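Long-range contacts in elafin (Homo sapiens, PDB 6ATU), which is a skin-derived inhibitor of neutrophil and pancreatic elastase, acting through this WAP-type domain, and may prevent elastase-mediated tissue proteolysis: residues V11-G16 and K36-P41; G16-I21 and I43-E48; C25-P30 and G49-A54; N32-D37 and M53-P58. All coordinates share one frame; numbering follows the deposited sequence.

Contact 1 (V11-G16 and K36-P41); sequences VSTKPG and KDTDCP
The aliphatic chain of K14 lies alongside D37 and overlaps it, with K14 CG 3.9 Å from D37 CB; the two side chains run in opposite directions, so their charged ends part. The contact ties the N-terminal arm 11-16 to loop 36-41 of the WAP four-disulfide core, where 37-39 forms a short 3-10 turn. D37 holds the arm mainly through one oxygen. D37 OD2 accepts T13 N at 2.9 Å from above the carboxylate plane, and K14 N at 3.1 Å on the anti lone pair, the latter bond nearly straight at 168°. K45 NZ adds a salt bridge to the same oxygen, while C46 N binds D37 OD1, so both oxygens of this buried carboxylate are engaged and its negative charge is probably stabilised. The backbone joins in where D37 N meets V11 O at 2.8 Å. With CG anti to its carbonyl carbon (chi1 -69°) and the rest extended, the K14 chain carries its ammonium across to the far end of the 3-10 turn. There K14 NZ reaches C40 O at 2.8 Å, lying 53° above that carbonyl plane, and makes a weak bond to D37 O; the carbonyls of G42 and K44 accept from it too. Backbone oxygens thus receive the lysine, next to the C40-C55 disulfide. T13 and T38 cross nearly perpendicularly, T13 OG1 lying 3.7 Å from T38 CG2 and hydrogen-bonded at 2.8 Å to a water.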
# COMPACT_ATOMS: atom_id res chain seq x y z
N VAL A 11 9.90 -3.70 -3.84
CA VAL A 11 8.60 -3.19 -3.26
C VAL A 11 8.15 -4.07 -2.06
O VAL A 11 7.97 -3.56 -0.95
CB VAL A 11 7.47 -3.07 -4.35
CG1 VAL A 11 6.14 -2.63 -3.74
CG2 VAL A 11 7.89 -2.09 -5.45
N SER A 12 8.01 -5.39 -2.29
CA SER A 12 7.48 -6.32 -1.27
C SER A 12 8.61 -7.14 -0.57
O SER A 12 9.23 -8.02 -1.18
CB SER A 12 6.43 -7.26 -1.90
OG SER A 12 5.63 -7.93 -0.90
N THR A 13 8.88 -6.81 0.69
CA THR A 13 9.94 -7.46 1.43
C THR A 13 9.45 -8.02 2.74
O THR A 13 9.99 -8.99 3.22
CB THR A 13 11.11 -6.49 1.70
OG1 THR A 13 10.60 -5.27 2.23
CG2 THR A 13 11.90 -6.18 0.43
N LYS A 14 8.41 -7.43 3.31
CA LYS A 14 7.94 -7.84 4.65
C LYS A 14 6.94 -8.99 4.55
O LYS A 14 6.28 -9.13 3.53
CB LYS A 14 7.28 -6.66 5.37
CG LYS A 14 8.21 -5.53 5.78
CD LYS A 14 7.41 -4.49 6.57
CE LYS A 14 8.16 -3.20 6.72
NZ LYS A 14 7.37 -2.16 7.45
N PRO A 15 6.80 -9.78 5.63
CA PRO A 15 5.83 -10.90 5.63
C PRO A 15 4.37 -10.45 5.58
O PRO A 15 4.05 -9.37 6.01
CB PRO A 15 6.11 -11.63 6.96
CG PRO A 15 7.21 -10.88 7.66
CD PRO A 15 7.80 -9.89 6.70
N GLY A 16 3.50 -11.33 5.10
CA GLY A 16 2.07 -11.08 5.06
C GLY A 16 1.69 -10.63 3.69
O GLY A 16 2.54 -10.53 2.80
N LYS A 36 7.74 1.32 -1.32
CA LYS A 36 8.13 -0.04 -0.93
C LYS A 36 7.78 -0.25 0.55
O LYS A 36 7.60 0.72 1.28
CB LYS A 36 9.63 -0.25 -1.16
CG LYS A 36 10.49 0.96 -0.79
CD LYS A 36 11.98 0.71 -1.00
CE LYS A 36 12.82 1.93 -0.58
NZ LYS A 36 13.91 2.23 -1.55
N ASP A 37 7.77 -1.51 0.98
CA ASP A 37 7.40 -1.87 2.35
C ASP A 37 8.24 -1.15 3.38
O ASP A 37 7.73 -0.79 4.46
CB ASP A 37 7.53 -3.39 2.59
CG ASP A 37 6.48 -4.20 1.82
OD1 ASP A 37 5.59 -3.59 1.20
OD2 ASP A 37 6.58 -5.45 1.80
N THR A 38 9.53 -0.96 3.08
CA THR A 38 10.46 -0.40 4.05
C THR A 38 10.24 1.10 4.23
O THR A 38 10.72 1.67 5.19
CB THR A 38 11.96 -0.74 3.73
OG1 THR A 38 12.33 -0.27 2.45
CG2 THR A 38 12.19 -2.25 3.77
N ASP A 39 9.41 1.71 3.39
CA ASP A 39 8.92 3.08 3.67
C ASP A 39 7.84 3.13 4.75
O ASP A 39 7.49 4.20 5.19
CB ASP A 39 8.39 3.77 2.40
CG ASP A 39 9.43 3.81 1.27
OD1 ASP A 39 10.65 3.82 1.56
OD2 ASP A 39 9.02 3.81 0.10
N CYS A 40 7.32 1.97 5.17
CA CYS A 40 6.22 1.91 6.12
C CYS A 40 6.72 1.42 7.45
O CYS A 40 7.62 0.60 7.50
CB CYS A 40 5.14 0.97 5.61
SG CYS A 40 4.38 1.46 4.05
N PRO A 41 6.13 1.91 8.54
CA PRO A 41 6.57 1.50 9.89
C PRO A 41 6.10 0.11 10.30
O PRO A 41 5.17 -0.44 9.70
CB PRO A 41 5.92 2.56 10.81
CG PRO A 41 4.73 3.05 10.03
CD PRO A 41 5.10 2.97 8.58
O HOH W 1 11.17 -2.94 0.77

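Contact 2 (G16-I21 and I43-E48); sequences GSCPII and IKKCCE
G16 begins the contact by laying its carbonyl over the K45 side chain, G16 O standing 3.5 Å from K45 CE. K45 is bent at both chi3 (76°) and chi4 (64°), which curls its methylenes under this peptide; its ammonium continues to S12 OG, K14 O and the D37 carboxylate. S17 follows with its side chain turned away from strand 45-48, and its backbone is hydrogen-bonded to Q59 near the C-terminus. C18 then points at the strand and makes the covalent link, C18 SG bonded to C47 SG at 2.1 Å. This is one of the four disulfides that define the WAP core, and its chi3 of -79° is close to the value of an unstrained bridge. The C18 sulfur also touches its surroundings: K45 CE packs at 4.0 Å from C18 SG, and C46 O approaches C18 SG to 3.6 Å. P19 comes next, its CD 4.1 Å from C47 SG, and its ring also leans on F56 of the partner strand 53-56. I20 points away from the strand, but I21 points toward it, with I21 CG1 3.7 Å from E48 O. Segment 16-21 runs in broadly the same direction as 45-48 but does not extend the two-stranded sheet, since no hydrogen bond passes between the two segments. The attachment therefore rests on one covalent bridge with van der Waals contacts around it, while the strand's backbone bonds, at K45 and C47, go to its antiparallel neighbour 53-56.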
# COMPACT_ATOMS: atom_id res chain seq x y z
N GLY A 16 3.50 -11.33 5.10
CA GLY A 16 2.07 -11.08 5.06
C GLY A 16 1.69 -10.63 3.69
O GLY A 16 2.54 -10.53 2.80
N SER A 17 0.40 -10.35 3.50
CA SER A 17 -0.10 -9.93 2.20
C SER A 17 -0.88 -8.63 2.29
O SER A 17 -1.47 -8.32 3.31
CB SER A 17 -0.98 -11.03 1.60
OG SER A 17 -0.37 -12.30 1.77
N CYS A 18 -0.77 -7.84 1.24
CA CYS A 18 -1.53 -6.63 1.09
C CYS A 18 -3.01 -6.98 1.00
O CYS A 18 -3.37 -8.00 0.43
CB CYS A 18 -1.11 -5.92 -0.21
SG CYS A 18 0.45 -4.99 -0.08
N PRO A 19 -3.87 -6.11 1.52
CA PRO A 19 -5.29 -6.33 1.32
C PRO A 19 -5.73 -6.11 -0.13
O PRO A 19 -5.09 -5.39 -0.88
CB PRO A 19 -5.96 -5.32 2.26
CG PRO A 19 -4.91 -4.32 2.55
CD PRO A 19 -3.61 -5.06 2.52
N ILE A 20 -6.80 -6.79 -0.51
CA ILE A 20 -7.46 -6.55 -1.76
C ILE A 20 -8.45 -5.40 -1.56
O ILE A 20 -9.33 -5.48 -0.70
CB ILE A 20 -8.22 -7.81 -2.22
CG1 ILE A 20 -7.21 -8.84 -2.71
CG2 ILE A 20 -9.23 -7.49 -3.32
CD1 ILE A 20 -7.78 -10.25 -2.80
N ILE A 21 -8.31 -4.34 -2.38
CA ILE A 21 -9.17 -3.14 -2.28
C ILE A 21 -9.93 -2.96 -3.60
O ILE A 21 -9.32 -2.85 -4.66
CB ILE A 21 -8.35 -1.85 -1.99
CG1 ILE A 21 -7.25 -2.11 -0.93
CG2 ILE A 21 -9.26 -0.69 -1.56
CD1 ILE A 21 -7.73 -2.08 0.47
N ILE A 43 5.10 -3.50 10.87
CA ILE A 43 4.92 -4.66 10.03
C ILE A 43 4.17 -4.30 8.77
O ILE A 43 3.86 -5.19 7.98
CB ILE A 43 4.18 -5.79 10.79
CG1 ILE A 43 2.68 -5.50 10.96
CG2 ILE A 43 4.81 -6.02 12.16
CD1 ILE A 43 1.91 -6.75 11.35
N LYS A 44 3.90 -3.02 8.57
CA LYS A 44 2.98 -2.59 7.53
C LYS A 44 3.63 -2.67 6.16
O LYS A 44 4.81 -2.40 6.01
CB LYS A 44 2.50 -1.15 7.76
CG LYS A 44 1.88 -0.90 9.11
CD LYS A 44 1.09 0.41 9.09
CE LYS A 44 0.55 0.74 10.47
NZ LYS A 44 -0.30 1.95 10.45
N LYS A 45 2.83 -2.99 5.17
CA LYS A 45 3.32 -3.14 3.82
C LYS A 45 2.85 -1.96 2.99
O LYS A 45 1.90 -1.26 3.36
CB LYS A 45 2.81 -4.45 3.22
CG LYS A 45 3.56 -5.68 3.73
CD LYS A 45 2.93 -6.97 3.20
CE LYS A 45 3.26 -7.26 1.75
NZ LYS A 45 4.71 -7.50 1.50
N CYS A 46 3.58 -1.68 1.91
CA CYS A 46 3.19 -0.65 0.97
C CYS A 46 2.30 -1.32 -0.07
O CYS A 46 2.72 -2.28 -0.72
CB CYS A 46 4.41 -0.02 0.29
SG CYS A 46 3.97 1.42 -0.73
N CYS A 47 1.07 -0.82 -0.20
CA CYS A 47 0.03 -1.51 -1.02
C CYS A 47 -0.78 -0.51 -1.83
O CYS A 47 -1.03 0.61 -1.38
CB CYS A 47 -0.92 -2.30 -0.11
SG CYS A 47 -0.10 -3.38 1.10
N GLU A 48 -1.23 -0.93 -3.00
CA GLU A 48 -2.26 -0.21 -3.74
C GLU A 48 -3.52 -0.09 -2.88
O GLU A 48 -4.14 -1.07 -2.55
CB GLU A 48 -2.58 -0.91 -5.08
CG GLU A 48 -3.19 -0.01 -6.15
CD GLU A 48 -2.21 1.03 -6.69
OE1 GLU A 48 -1.39 0.67 -7.56
OE2 GLU A 48 -2.27 2.22 -6.25

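Contact 3 (C25-P30 and G49-A54); sequences CAMLNP and GSCGMA
A hydrogen bond that meets its carbonyl almost head-on flanks a disulfide at the same residue: C25 N lies 2.7 Å from S50 O with a C=O...N angle of 176°, while C25 SG is bonded to C51 SG at 2.1 Å. The two cysteines hold their sulfurs differently. C25 SG sits between the backbone N and the carbonyl carbon (chi1 63°), whereas C51 SG is anti to its own N; the bridge closes with a chi3 of 82°. Two further side chains gather at the C51 sulfur: M27 SD comes to 3.8 Å from C51 SG, and P30 CB approaches C51 SG to the same distance. The proline ring then rests on the following peptide, with P30 CG 3.5 Å from G52 N. G52, at positive phi, closes the hairpin between strands 45-48 and 53-56, G52 O accepting G49 N at 3.1 Å. Segment 25-30 belongs to an exposed loop with an inverse gamma turn centred on A26. A disulfide pinning such a loop to the hairpin turn is characteristic of the WAP four-disulfide core, and, as in other inhibitory WAP domains, the loop around C25-M27 is probably the one presented to the protease.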
# COMPACT_ATOMS: atom_id res chain seq x y z
N CYS A 25 -10.17 5.75 -6.40
CA CYS A 25 -10.45 7.12 -6.82
C CYS A 25 -10.22 7.24 -8.32
O CYS A 25 -9.48 6.45 -8.89
CB CYS A 25 -9.58 8.12 -6.06
SG CYS A 25 -7.79 7.98 -6.34
N ALA A 26 -10.90 8.19 -8.97
CA ALA A 26 -10.77 8.37 -10.42
C ALA A 26 -9.67 9.35 -10.68
O ALA A 26 -9.92 10.54 -10.91
CB ALA A 26 -12.08 8.85 -11.05
N MET A 27 -8.44 8.87 -10.55
CA MET A 27 -7.24 9.66 -10.76
C MET A 27 -6.30 8.76 -11.50
O MET A 27 -6.14 7.61 -11.13
CB MET A 27 -6.58 10.06 -9.44
CG MET A 27 -7.31 11.09 -8.64
SD MET A 27 -6.41 11.57 -7.15
CE MET A 27 -5.34 12.85 -7.79
N LEU A 28 -5.71 9.29 -12.55
CA LEU A 28 -4.63 8.61 -13.28
C LEU A 28 -3.36 8.46 -12.45
O LEU A 28 -2.64 7.48 -12.60
CB LEU A 28 -4.28 9.42 -14.53
CG LEU A 28 -5.03 9.13 -15.82
CD1 LEU A 28 -6.51 8.83 -15.60
CD2 LEU A 28 -4.84 10.31 -16.76
N ASN A 29 -3.05 9.48 -11.65
CA ASN A 29 -1.78 9.49 -10.91
C ASN A 29 -2.02 9.94 -9.48
O ASN A 29 -1.67 11.06 -9.09
CB ASN A 29 -0.75 10.37 -11.64
CG ASN A 29 -0.42 9.83 -13.03
OD1 ASN A 29 -0.65 10.49 -14.05
ND2 ASN A 29 0.03 8.58 -13.09
N PRO A 30 -2.68 9.07 -8.69
CA PRO A 30 -2.90 9.42 -7.30
C PRO A 30 -1.60 9.36 -6.50
O PRO A 30 -0.70 8.58 -6.84
CB PRO A 30 -3.88 8.35 -6.83
CG PRO A 30 -3.60 7.15 -7.69
CD PRO A 30 -3.07 7.67 -9.00
N GLY A 49 -3.82 1.13 -2.45
CA GLY A 49 -5.02 1.42 -1.71
C GLY A 49 -6.12 1.95 -2.59
O GLY A 49 -6.11 1.78 -3.81
N SER A 50 -7.09 2.58 -1.96
CA SER A 50 -8.23 3.16 -2.66
C SER A 50 -7.85 4.39 -3.47
O SER A 50 -8.56 4.77 -4.41
CB SER A 50 -9.32 3.54 -1.66
OG SER A 50 -8.82 4.47 -0.72
N CYS A 51 -6.78 5.08 -3.04
CA CYS A 51 -6.26 6.25 -3.78
C CYS A 51 -4.75 6.43 -3.63
O CYS A 51 -4.28 7.20 -2.80
CB CYS A 51 -7.01 7.51 -3.37
SG CYS A 51 -6.98 8.81 -4.63
N GLY A 52 -4.01 5.72 -4.48
CA GLY A 52 -2.56 5.65 -4.41
C GLY A 52 -2.04 4.64 -3.40
O GLY A 52 -2.80 4.10 -2.60
N MET A 53 -0.72 4.45 -3.40
CA MET A 53 -0.04 3.53 -2.50
C MET A 53 -0.06 4.02 -1.05
O MET A 53 -0.03 5.22 -0.78
CB MET A 53 1.40 3.29 -2.94
CG MET A 53 1.58 2.83 -4.38
SD MET A 53 1.25 1.09 -4.66
CE MET A 53 2.60 0.27 -3.78
N ALA A 54 -0.17 3.09 -0.12
CA ALA A 54 -0.31 3.42 1.29
C ALA A 54 0.17 2.28 2.16
O ALA A 54 0.40 1.18 1.68
CB ALA A 54 -1.76 3.75 1.61

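Contact 4 (N32-D37 and M53-P58); sequences NRCLKD and MACFVP
N32 and M53 cross obliquely, with the amide of N32 brought to the backbone of M53. N32 OD1 accepts M53 N at 3.1 Å in a nearly straight bond (177°), the donor tilted from the carbonyl plane, and N32 OD1 also lies 3.4 Å from M53 CG. R33 is turned the other way and clasps the carbonyl of that residue. R33 N and R33 NH1 both reach M53 O at 3.0 Å, from opposite faces of the carbonyl plane, while M53 O lies at the edge of the guanidinium and nearly in its plane. The arginine, extended from CG to NE, bends back at its end to do this, and NH1 also binds C51 O; on the way R33 CD passes A54 CB at 4.1 Å. C34 points toward the strand. At chi1 64° C34 SG turns onto the strand backbone, 3.5 Å from A54 O, and bridges to C46 of strand 45-48. C34 CB packs 3.9 Å from C55 SG, which in turn is bonded to C40. C34-C46 and C40-C55 therefore lie against each other here, C34 SG being 4.0 Å from C55 SG. Polar grip and sulfur packing divide the work: loop 32-37 satisfies both backbone polar groups of M53, and the bonds from R33 NH1 to M53 O and C51 O probably restrain the arginine head.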
# COMPACT_ATOMS: atom_id res chain seq x y z
N ASN A 32 1.30 8.75 -3.90
CA ASN A 32 1.80 7.63 -3.14
C ASN A 32 2.42 8.11 -1.85
O ASN A 32 3.12 9.12 -1.82
CB ASN A 32 2.80 6.86 -3.96
CG ASN A 32 2.22 6.42 -5.29
OD1 ASN A 32 1.06 6.01 -5.38
ND2 ASN A 32 3.03 6.50 -6.33
N ARG A 33 2.02 7.46 -0.76
CA ARG A 33 2.56 7.74 0.56
C ARG A 33 3.76 6.80 0.86
O ARG A 33 4.34 6.85 1.94
CB ARG A 33 1.48 7.57 1.60
CG ARG A 33 0.21 8.38 1.32
CD ARG A 33 -1.02 7.76 1.99
NE ARG A 33 -2.28 8.32 1.49
CZ ARG A 33 -2.82 8.07 0.28
NH1 ARG A 33 -2.22 7.28 -0.63
NH2 ARG A 33 -3.98 8.65 -0.04
N CYS A 34 4.10 5.94 -0.09
CA CYS A 34 5.16 4.92 0.07
C CYS A 34 5.38 4.27 -1.27
O CYS A 34 4.46 4.22 -2.10
CB CYS A 34 4.76 3.85 1.11
SG CYS A 34 3.30 2.82 0.65
N LEU A 35 6.58 3.75 -1.51
CA LEU A 35 6.85 3.03 -2.77
C LEU A 35 7.23 1.60 -2.52
O LEU A 35 7.09 0.74 -3.42
CB LEU A 35 7.94 3.74 -3.58
CG LEU A 35 7.66 5.21 -3.93
CD1 LEU A 35 8.85 5.79 -4.69
CD2 LEU A 35 6.38 5.39 -4.73
N LYS A 36 7.74 1.32 -1.32
CA LYS A 36 8.13 -0.04 -0.93
C LYS A 36 7.78 -0.25 0.55
O LYS A 36 7.60 0.72 1.28
CB LYS A 36 9.63 -0.25 -1.16
CG LYS A 36 10.49 0.96 -0.79
CD LYS A 36 11.98 0.71 -1.00
CE LYS A 36 12.82 1.93 -0.58
NZ LYS A 36 13.91 2.23 -1.55
N ASP A 37 7.77 -1.51 0.98
CA ASP A 37 7.40 -1.87 2.35
C ASP A 37 8.24 -1.15 3.38
O ASP A 37 7.73 -0.79 4.46
CB ASP A 37 7.53 -3.39 2.59
CG ASP A 37 6.48 -4.20 1.82
OD1 ASP A 37 5.59 -3.59 1.20
OD2 ASP A 37 6.58 -5.45 1.80
N MET A 53 -0.72 4.45 -3.40
CA MET A 53 -0.04 3.53 -2.50
C MET A 53 -0.06 4.02 -1.05
O MET A 53 -0.03 5.22 -0.78
CB MET A 53 1.40 3.29 -2.94
CG MET A 53 1.58 2.83 -4.38
SD MET A 53 1.25 1.09 -4.66
CE MET A 53 2.60 0.27 -3.78
N ALA A 54 -0.17 3.09 -0.12
CA ALA A 54 -0.31 3.42 1.29
C ALA A 54 0.17 2.28 2.16
O ALA A 54 0.40 1.18 1.68
CB ALA A 54 -1.76 3.75 1.61
N CYS A 55 0.36 2.57 3.44
CA CYS A 55 0.88 1.61 4.37
C CYS A 55 -0.28 0.85 5.04
O CYS A 55 -1.18 1.46 5.62
CB CYS A 55 1.77 2.31 5.40
SG CYS A 55 3.22 3.06 4.63
N PHE A 56 -0.25 -0.48 4.94
CA PHE A 56 -1.32 -1.34 5.48
C PHE A 56 -0.77 -2.42 6.39
O PHE A 56 0.21 -3.09 6.04
CB PHE A 56 -2.03 -2.05 4.35
CG PHE A 56 -2.97 -1.19 3.61
CD1 PHE A 56 -4.31 -1.11 3.98
CD2 PHE A 56 -2.56 -0.52 2.47
CE1 PHE A 56 -5.20 -0.36 3.25
CE2 PHE A 56 -3.44 0.25 1.73
CZ PHE A 56 -4.77 0.33 2.11
N VAL A 57 -1.44 -2.63 7.51
CA VAL A 57 -1.28 -3.84 8.29
C VAL A 57 -1.65 -5.05 7.42
O VAL A 57 -2.75 -5.13 6.92
CB VAL A 57 -2.18 -3.83 9.53
CG1 VAL A 57 -2.14 -5.17 10.26
CG2 VAL A 57 -1.78 -2.70 10.47
N PRO A 58 -0.70 -5.97 7.21
CA PRO A 58 -0.97 -7.15 6.39
C PRO A 58 -1.61 -8.30 7.19
O PRO A 58 -1.66 -8.25 8.42
CB PRO A 58 0.41 -7.56 5.92
CG PRO A 58 1.31 -7.17 7.03
CD PRO A 58 0.68 -5.97 7.71

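Contacts 1 and 2 are partly buried, whereas contacts 3 and 4 lie at the surface, although contact 4 is nearest the middle of the chain. Contacts 1 and 3 sit on opposite sides of that centre, about 18 Å apart between their own centres. Contacts 2, 3 and 4 all reach the antiparallel hairpin of 45-48 and 53-56; contacts 3 and 4 share M53 and A54, contacts 1 and 4 share K36 and D37. Disulfide C40-C55 joins contact 1 to contact 4, and C34-C46 joins contact 4 to contact 2. Chemistry shifts from buried charge and backbone carbonyls in contact 1, through side-chain hydrogen bonds in contact 4, to disulfides spanning the two segments themselves in contacts 2 and 3.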